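Local atomic coordinates of UDP-glucose 6-dehydrogenase (Pyrobaculum islandicum, PDB entry 3VTF), a protein that probably catalyses the NAD-dependent, two-step oxidation of UDP-glucose to UDP-glucuronate, the precursor for glucuronate-containing sugars. Residues 239-244 with 258-263; 248-253 with 437-442. One frame throughout, in Å; residues are numbered along the deposited sequence.

Overall arrangement
Contacts 1 and 2 both use helix 221-251, and their centres lie about 13 Å apart. Both are interior, contact 1 wholly so and contact 2 closer to solvent at its charged ends. Contact 1 is apolar across its segments: buried side chains of the helix meet a phenylalanine from helix 256-264, while the same helix reaches bound UDP-glucose. Contact 2 is polar: a lysine makes two hydrogen bonds, one also a salt bridge, to strand 437-440 of the C-terminal sheet. The two touch at N243, whose OD1 lies 3.6 Å from A442 CB while accepting a bond from G277 N. Chemistry thus follows place, hydrophobic beside the following helix and ionic where two domains meet.

Contact 1: residues 239-244 with 258-263; sequences ISFANE and RVFEAV. With UPG (uridine-5'-diphosphate-glucose), chain B.
The ring of F260 receives A242 over one face and F241 at its edge. A242 CB makes a CH-pi contact, 4.3 Å from the centroid of the F260 ring and 26° off its normal, and the backbone joins in, with A242 CA 3.6 Å from F260 CE2. F241 CD2 lies 4.1 Å from F260 CZ, near the F260 plane, whereas F260 reaches the F241 ring obliquely. Because chi1 of F241 is near 180° (-176°), its ring runs out on the carbonyl side of the residue and brings CD2 and CE2 to F260 CZ, the two side chains crossing at a slant. F260 also stacks on F274. At a second flat group, the guanidinium of R258, E261 OE1 sits in plane at the edge, 2.8 Å from R258 NH1 in a salt bridge.

I239 serves the ligand instead. Its side chain lies over one face of the uracil of UDP-glucose, CD1 3.6 Å from UPG N1 and CG1 3.7 Å from UPG N3. An alanine in place of I239 lacks CG1, CG2 and CD1, and would probably leave a gap over this face of the uracil and the base freer to shift.

The case illustrates how one helix can serve two surfaces: helix 221-251 meets the nucleotide and, through F241 and A242, the short helix 256-264 that follows it. Helix 304-328 packs on S240 and E244 through V312, and L237 of the second subunit lies against F241.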
loop_
_atom_site.group_PDB
_atom_site.type_symbol
_atom_site.label_atom_id
_atom_site.label_comp_id
_atom_site.label_asym_id
_atom_site.label_seq_id
_atom_site.Cartn_x
_atom_site.Cartn_y
_atom_site.Cartn_z
ATOM N N ILE A 239 -4.537 -2.420 -5.502
ATOM C CA ILE A 239 -5.183 -2.502 -6.810
ATOM C C ILE A 239 -6.155 -1.285 -7.009
ATOM O O ILE A 239 -6.152 -0.622 -8.067
ATOM C CB ILE A 239 -5.952 -3.827 -6.932
ATOM C CG1 ILE A 239 -4.943 -5.011 -6.890
ATOM C CG2 ILE A 239 -6.688 -3.934 -8.250
ATOM C CD1 ILE A 239 -5.621 -6.365 -6.755
ATOM N N SER A 240 -6.985 -1.022 -6.009
ATOM C CA SER A 240 -7.981 0.067 -6.123
ATOM C C SER A 240 -7.320 1.439 -6.128
ATOM O O SER A 240 -7.805 2.379 -6.807
ATOM C CB SER A 240 -8.997 -0.044 -4.931
ATOM O OG SER A 240 -9.837 -1.097 -5.214
ATOM N N PHE A 241 -6.250 1.589 -5.347
ATOM C CA PHE A 241 -5.475 2.791 -5.420
ATOM C C PHE A 241 -4.914 2.994 -6.848
ATOM O O PHE A 241 -4.932 4.122 -7.382
ATOM C CB PHE A 241 -4.398 2.876 -4.385
ATOM C CG PHE A 241 -3.654 4.156 -4.399
ATOM C CD1 PHE A 241 -4.275 5.323 -3.974
ATOM C CD2 PHE A 241 -2.386 4.231 -4.895
ATOM C CE1 PHE A 241 -3.615 6.563 -3.941
ATOM C CE2 PHE A 241 -1.679 5.428 -4.875
ATOM C CZ PHE A 241 -2.266 6.618 -4.387
ATOM N N ALA A 242 -4.341 1.936 -7.437
ATOM C CA ALA A 242 -3.799 2.042 -8.834
ATOM C C ALA A 242 -4.950 2.454 -9.791
ATOM O O ALA A 242 -4.717 3.215 -10.744
ATOM C CB ALA A 242 -3.154 0.734 -9.288
ATOM N N ASN A 243 -6.172 1.984 -9.479
ATOM C CA ASN A 243 -7.311 2.306 -10.352
ATOM C C ASN A 243 -7.759 3.726 -10.139
ATOM O O ASN A 243 -8.042 4.431 -11.087
ATOM C CB ASN A 243 -8.445 1.302 -10.136
ATOM C CG ASN A 243 -8.142 0.021 -10.864
ATOM O OD1 ASN A 243 -7.495 0.071 -11.954
ATOM N ND2 ASN A 243 -8.675 -1.093 -10.380
ATOM N N GLU A 244 -7.758 4.172 -8.879
ATOM C CA GLU A 244 -8.088 5.605 -8.589
ATOM C C GLU A 244 -7.085 6.538 -9.257
ATOM O O GLU A 244 -7.429 7.561 -9.925
ATOM C CB GLU A 244 -8.068 5.871 -7.061
ATOM C CG GLU A 244 -8.425 7.339 -6.727
ATOM C CD GLU A 244 -8.974 7.465 -5.305
ATOM O OE1 GLU A 244 -9.979 6.751 -5.005
ATOM O OE2 GLU A 244 -8.425 8.332 -4.567
ATOM N N ARG A 258 3.354 3.068 -16.428
ATOM C CA ARG A 258 4.681 3.686 -16.323
ATOM C C ARG A 258 4.808 4.526 -15.023
ATOM O O ARG A 258 5.876 4.673 -14.424
ATOM C CB ARG A 258 4.816 4.669 -17.519
ATOM C CG ARG A 258 6.140 5.487 -17.497
ATOM C CD ARG A 258 7.388 4.554 -17.537
ATOM N NE ARG A 258 8.664 5.173 -17.990
ATOM C CZ ARG A 258 9.866 4.628 -17.782
ATOM N NH1 ARG A 258 10.001 3.476 -17.112
ATOM N NH2 ARG A 258 10.955 5.216 -18.234
ATOM N N VAL A 259 3.700 5.119 -14.580
ATOM C CA VAL A 259 3.756 5.918 -13.324
ATOM C C VAL A 259 4.112 4.961 -12.170
ATOM O O VAL A 259 5.000 5.266 -11.333
ATOM C CB VAL A 259 2.399 6.608 -13.078
ATOM C CG1 VAL A 259 2.306 7.139 -11.633
ATOM C CG2 VAL A 259 2.204 7.735 -14.173
ATOM N N PHE A 260 3.392 3.834 -12.116
ATOM C CA PHE A 260 3.602 2.905 -10.922
ATOM C C PHE A 260 4.907 2.114 -11.032
ATOM O O PHE A 260 5.412 1.675 -10.032
ATOM C CB PHE A 260 2.384 1.937 -10.751
ATOM C CG PHE A 260 1.261 2.629 -10.020
ATOM C CD1 PHE A 260 1.375 2.866 -8.624
ATOM C CD2 PHE A 260 0.161 3.084 -10.688
ATOM C CE1 PHE A 260 0.387 3.571 -7.934
ATOM C CE2 PHE A 260 -0.848 3.783 -9.977
ATOM C CZ PHE A 260 -0.738 4.028 -8.612
ATOM N N GLU A 261 5.505 2.023 -12.235
ATOM C CA GLU A 261 6.921 1.552 -12.333
ATOM C C GLU A 261 7.786 2.435 -11.507
ATOM O O GLU A 261 8.620 1.951 -10.708
ATOM C CB GLU A 261 7.444 1.607 -13.764
ATOM C CG GLU A 261 7.201 0.326 -14.496
ATOM C CD GLU A 261 7.573 0.446 -15.982
ATOM O OE1 GLU A 261 8.369 1.331 -16.368
ATOM O OE2 GLU A 261 7.042 -0.339 -16.769
ATOM N N ALA A 262 7.653 3.758 -11.647
ATOM C CA ALA A 262 8.487 4.672 -10.884
ATOM C C ALA A 262 8.075 4.697 -9.376
ATOM O O ALA A 262 8.939 4.771 -8.458
ATOM C CB ALA A 262 8.352 6.115 -11.492
ATOM N N VAL A 263 6.752 4.672 -9.093
ATOM C CA VAL A 263 6.294 4.700 -7.660
ATOM C C VAL A 263 6.922 3.470 -6.921
ATOM O O VAL A 263 7.466 3.591 -5.820
ATOM C CB VAL A 263 4.718 4.561 -7.640
ATOM C CG1 VAL A 263 4.244 4.280 -6.225
ATOM C CG2 VAL A 263 4.066 5.840 -8.240
HETATM N N1 UPG B . -5.341 -8.266 -9.795
HETATM C C2 UPG B . -5.396 -6.950 -10.341
HETATM N N3 UPG B . -4.282 -6.215 -10.370
HETATM C C4 UPG B . -3.113 -6.703 -9.807
HETATM C C5 UPG B . -3.018 -8.013 -9.221
HETATM C C6 UPG B . -4.213 -8.760 -9.202
HETATM O O2 UPG B . -6.470 -6.470 -10.826
HETATM O O4 UPG B . -2.086 -5.945 -9.809
HETATM C C1C UPG B . -6.633 -8.991 -9.784
HETATM C C2C UPG B . -6.471 -10.343 -10.449
HETATM O O2C UPG B . -6.723 -10.291 -11.851
HETATM C C3C UPG B . -7.541 -11.191 -9.727
HETATM C C4C UPG B . -7.591 -10.606 -8.315
HETATM O O4C UPG B . -6.880 -9.351 -8.405
HETATM O O3C UPG B . -8.843 -10.900 -10.301
HETATM C C5C UPG B . -6.889 -11.489 -7.256
HETATM O O5C UPG B . -5.662 -11.957 -7.827
HETATM P PA UPG B . -4.666 -12.978 -6.927
HETATM O O1A UPG B . -4.149 -12.246 -5.646
HETATM O O2A UPG B . -3.717 -13.705 -7.913
HETATM O O3A UPG B . -5.725 -14.162 -6.662
HETATM P PB UPG B . -6.017 -15.106 -5.352
HETATM O O1B UPG B . -5.741 -16.531 -5.759
HETATM O O2B UPG B . -7.491 -14.659 -5.181
HETATM O O3B UPG B . -5.003 -14.797 -4.160
HETATM C "C1'" UPG B . -5.394 -13.927 -3.054
HETATM C "C2'" UPG B . -4.117 -13.482 -2.374
HETATM C "C3'" UPG B . -3.517 -14.702 -1.635
HETATM C "C4'" UPG B . -4.593 -15.234 -0.658
HETATM C "C5'" UPG B . -5.803 -15.772 -1.520
HETATM C "C6'" UPG B . -7.022 -16.310 -0.737
HETATM O "O2'" UPG B . -3.309 -13.153 -3.570
HETATM O "O3'" UPG B . -2.374 -14.245 -0.941
HETATM O "O4'" UPG B . -4.018 -16.371 0.022
HETATM O "O5'" UPG B . -6.300 -14.557 -2.149
HETATM O "O6'" UPG B . -7.120 -15.633 0.539
#

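Contact 2: residues 248-253 with 437-442; sequences LAKRLG and IYEGVA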
loop_
_atom_site.group_PDB
_atom_site.type_symbol
_atom_site.label_atom_id
_atom_site.label_comp_id
_atom_site.label_asym_id
_atom_site.label_seq_id
_atom_site.Cartn_x
_atom_site.Cartn_y
_atom_site.Cartn_z
ATOM N N LEU A 248 -7.413 9.133 -13.080
ATOM C CA LEU A 248 -6.808 10.405 -13.208
ATOM C C LEU A 248 -5.756 10.457 -14.285
ATOM O O LEU A 248 -5.728 11.419 -15.139
ATOM C CB LEU A 248 -6.297 10.933 -11.812
ATOM C CG LEU A 248 -5.413 12.203 -11.842
ATOM C CD1 LEU A 248 -6.243 13.397 -12.418
ATOM C CD2 LEU A 248 -5.078 12.580 -10.404
ATOM N N ALA A 249 -4.900 9.436 -14.339
ATOM C CA ALA A 249 -3.862 9.387 -15.371
ATOM C C ALA A 249 -4.526 9.417 -16.761
ATOM O O ALA A 249 -4.017 10.078 -17.659
ATOM C CB ALA A 249 -2.987 8.139 -15.225
ATOM N N LYS A 250 -5.578 8.614 -16.921
ATOM C CA LYS A 250 -6.340 8.503 -18.165
ATOM C C LYS A 250 -6.856 9.939 -18.577
ATOM O O LYS A 250 -6.676 10.351 -19.705
ATOM C CB LYS A 250 -7.553 7.567 -18.034
ATOM C CG LYS A 250 -8.340 7.366 -19.360
ATOM C CD LYS A 250 -9.511 6.340 -19.145
ATOM C CE LYS A 250 -10.302 6.130 -20.459
ATOM N NZ LYS A 250 -9.354 5.687 -21.530
ATOM N N ARG A 251 -7.451 10.691 -17.667
ATOM C CA ARG A 251 -7.854 12.074 -17.980
ATOM C C ARG A 251 -6.692 12.952 -18.389
ATOM O O ARG A 251 -6.842 13.897 -19.165
ATOM C CB ARG A 251 -8.483 12.738 -16.794
ATOM C CG ARG A 251 -9.710 12.037 -16.327
ATOM C CD ARG A 251 -10.873 12.036 -17.327
ATOM N NE ARG A 251 -12.101 11.904 -16.525
ATOM C CZ ARG A 251 -12.671 12.944 -15.936
ATOM N NH1 ARG A 251 -12.136 14.147 -16.152
ATOM N NH2 ARG A 251 -13.768 12.800 -15.194
ATOM N N LEU A 252 -5.491 12.621 -17.924
ATOM C CA LEU A 252 -4.344 13.439 -18.207
ATOM C C LEU A 252 -3.697 12.990 -19.501
ATOM O O LEU A 252 -2.676 13.558 -19.858
ATOM C CB LEU A 252 -3.281 13.354 -17.029
ATOM C CG LEU A 252 -3.841 13.983 -15.748
ATOM C CD1 LEU A 252 -2.985 13.563 -14.519
ATOM C CD2 LEU A 252 -4.010 15.540 -15.893
ATOM N N GLY A 253 -4.150 11.888 -20.063
ATOM C CA GLY A 253 -3.512 11.279 -21.273
ATOM C C GLY A 253 -2.216 10.600 -20.959
ATOM O O GLY A 253 -1.338 10.571 -21.789
ATOM N N ILE A 437 -9.598 2.111 -32.295
ATOM C CA ILE A 437 -9.827 2.955 -31.084
ATOM C C ILE A 437 -9.308 2.089 -29.863
ATOM O O ILE A 437 -9.707 0.946 -29.728
ATOM C CB ILE A 437 -11.296 3.351 -30.975
ATOM C CG1 ILE A 437 -11.701 4.376 -32.098
ATOM C CG2 ILE A 437 -11.561 4.038 -29.644
ATOM C CD1 ILE A 437 -13.227 4.557 -32.247
ATOM N N TYR A 438 -8.340 2.605 -29.106
ATOM C CA TYR A 438 -7.834 1.947 -27.928
ATOM C C TYR A 438 -8.278 2.793 -26.715
ATOM O O TYR A 438 -7.849 3.963 -26.597
ATOM C CB TYR A 438 -6.325 1.870 -28.022
ATOM C CG TYR A 438 -5.715 1.211 -26.789
ATOM C CD1 TYR A 438 -5.768 -0.191 -26.614
ATOM C CD2 TYR A 438 -5.157 2.006 -25.776
ATOM C CE1 TYR A 438 -5.245 -0.782 -25.478
ATOM C CE2 TYR A 438 -4.673 1.414 -24.601
ATOM C CZ TYR A 438 -4.680 -0.004 -24.510
ATOM O OH TYR A 438 -4.179 -0.581 -23.343
ATOM N N GLU A 439 -9.102 2.220 -25.818
ATOM C CA GLU A 439 -9.391 2.884 -24.569
ATOM C C GLU A 439 -8.839 2.018 -23.396
ATOM O O GLU A 439 -9.383 1.003 -23.128
ATOM C CB GLU A 439 -10.878 2.984 -24.434
ATOM C CG GLU A 439 -11.545 3.997 -25.349
ATOM C CD GLU A 439 -11.360 5.432 -24.905
ATOM O OE1 GLU A 439 -10.761 5.687 -23.811
ATOM O OE2 GLU A 439 -11.763 6.323 -25.697
ATOM N N GLY A 440 -7.842 2.490 -22.682
ATOM C CA GLY A 440 -7.436 1.822 -21.424
ATOM C C GLY A 440 -8.504 2.082 -20.363
ATOM O O GLY A 440 -9.078 3.185 -20.272
ATOM N N VAL A 441 -8.801 1.077 -19.561
ATOM C CA VAL A 441 -9.867 1.245 -18.568
ATOM C C VAL A 441 -9.383 2.229 -17.487
ATOM O O VAL A 441 -10.211 2.930 -16.912
ATOM C CB VAL A 441 -10.298 -0.097 -17.896
ATOM C CG1 VAL A 441 -11.409 0.159 -16.905
ATOM C CG2 VAL A 441 -10.942 -0.976 -18.970
ATOM N N ALA A 442 -8.059 2.277 -17.236
ATOM C CA ALA A 442 -7.515 3.109 -16.165
ATOM C C ALA A 442 -6.169 3.643 -16.552
ATOM O O ALA A 442 -5.198 3.793 -15.734
ATOM C CB ALA A 442 -7.430 2.210 -14.904
#
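K250 and E439 make the ionic part of this contact: K250 NZ lies 2.7 Å from E439 OE1, approached nearly along the C-O axis, in a hydrogen bond that is also a salt bridge, while the two side chains run at about a right angle to each other. The lysine is fully extended through its first three torsions and turns only at the last (chi4 56°), and the glutamate bends at chi2 to bring its carboxylate to the ammonium. The other oxygen, E439 OE2, forms a salt bridge with R327 of helix 304-328, so the carboxylate is shared by two cations, which would be expected to favour its charged form.

A second hydrogen bond, to an uncharged acceptor, grips the same nitrogen. K250 NZ reaches G440 O at 2.8 Å, in the carbonyl plane and on a lone pair, with a C=O...donor angle of 143°. Together the two acceptors fix where the ammonium sits at the end of strand 437-440.

The aliphatic part of K250 lies along the strand end, its CD 4.1 Å from V441 O, a buried carbonyl without a polar partner in the model. The CB atoms of V441 and A442 point away from 248-253: V441 packs on V424 and on A320 of helix 304-328, A442 on M316 of that helix and on A276.

Backbone bonds finish the helix. G253, with positive phi (74°), is the glycine of a Schellman motif; the bond from G253 N to K250 O, 3.0 Å, is one of its two bonds back into the last turn.

Strand 437-440 is, within the chain, an outermost strand of the six-stranded parallel sheet, ordered 3-2-1-4-5-6, of the Rossmann-like UDP-binding domain. The arrangement thus belongs to the two-domain architecture of UDP-glucose dehydrogenases, the long central helix being tied here to the C-terminal domain.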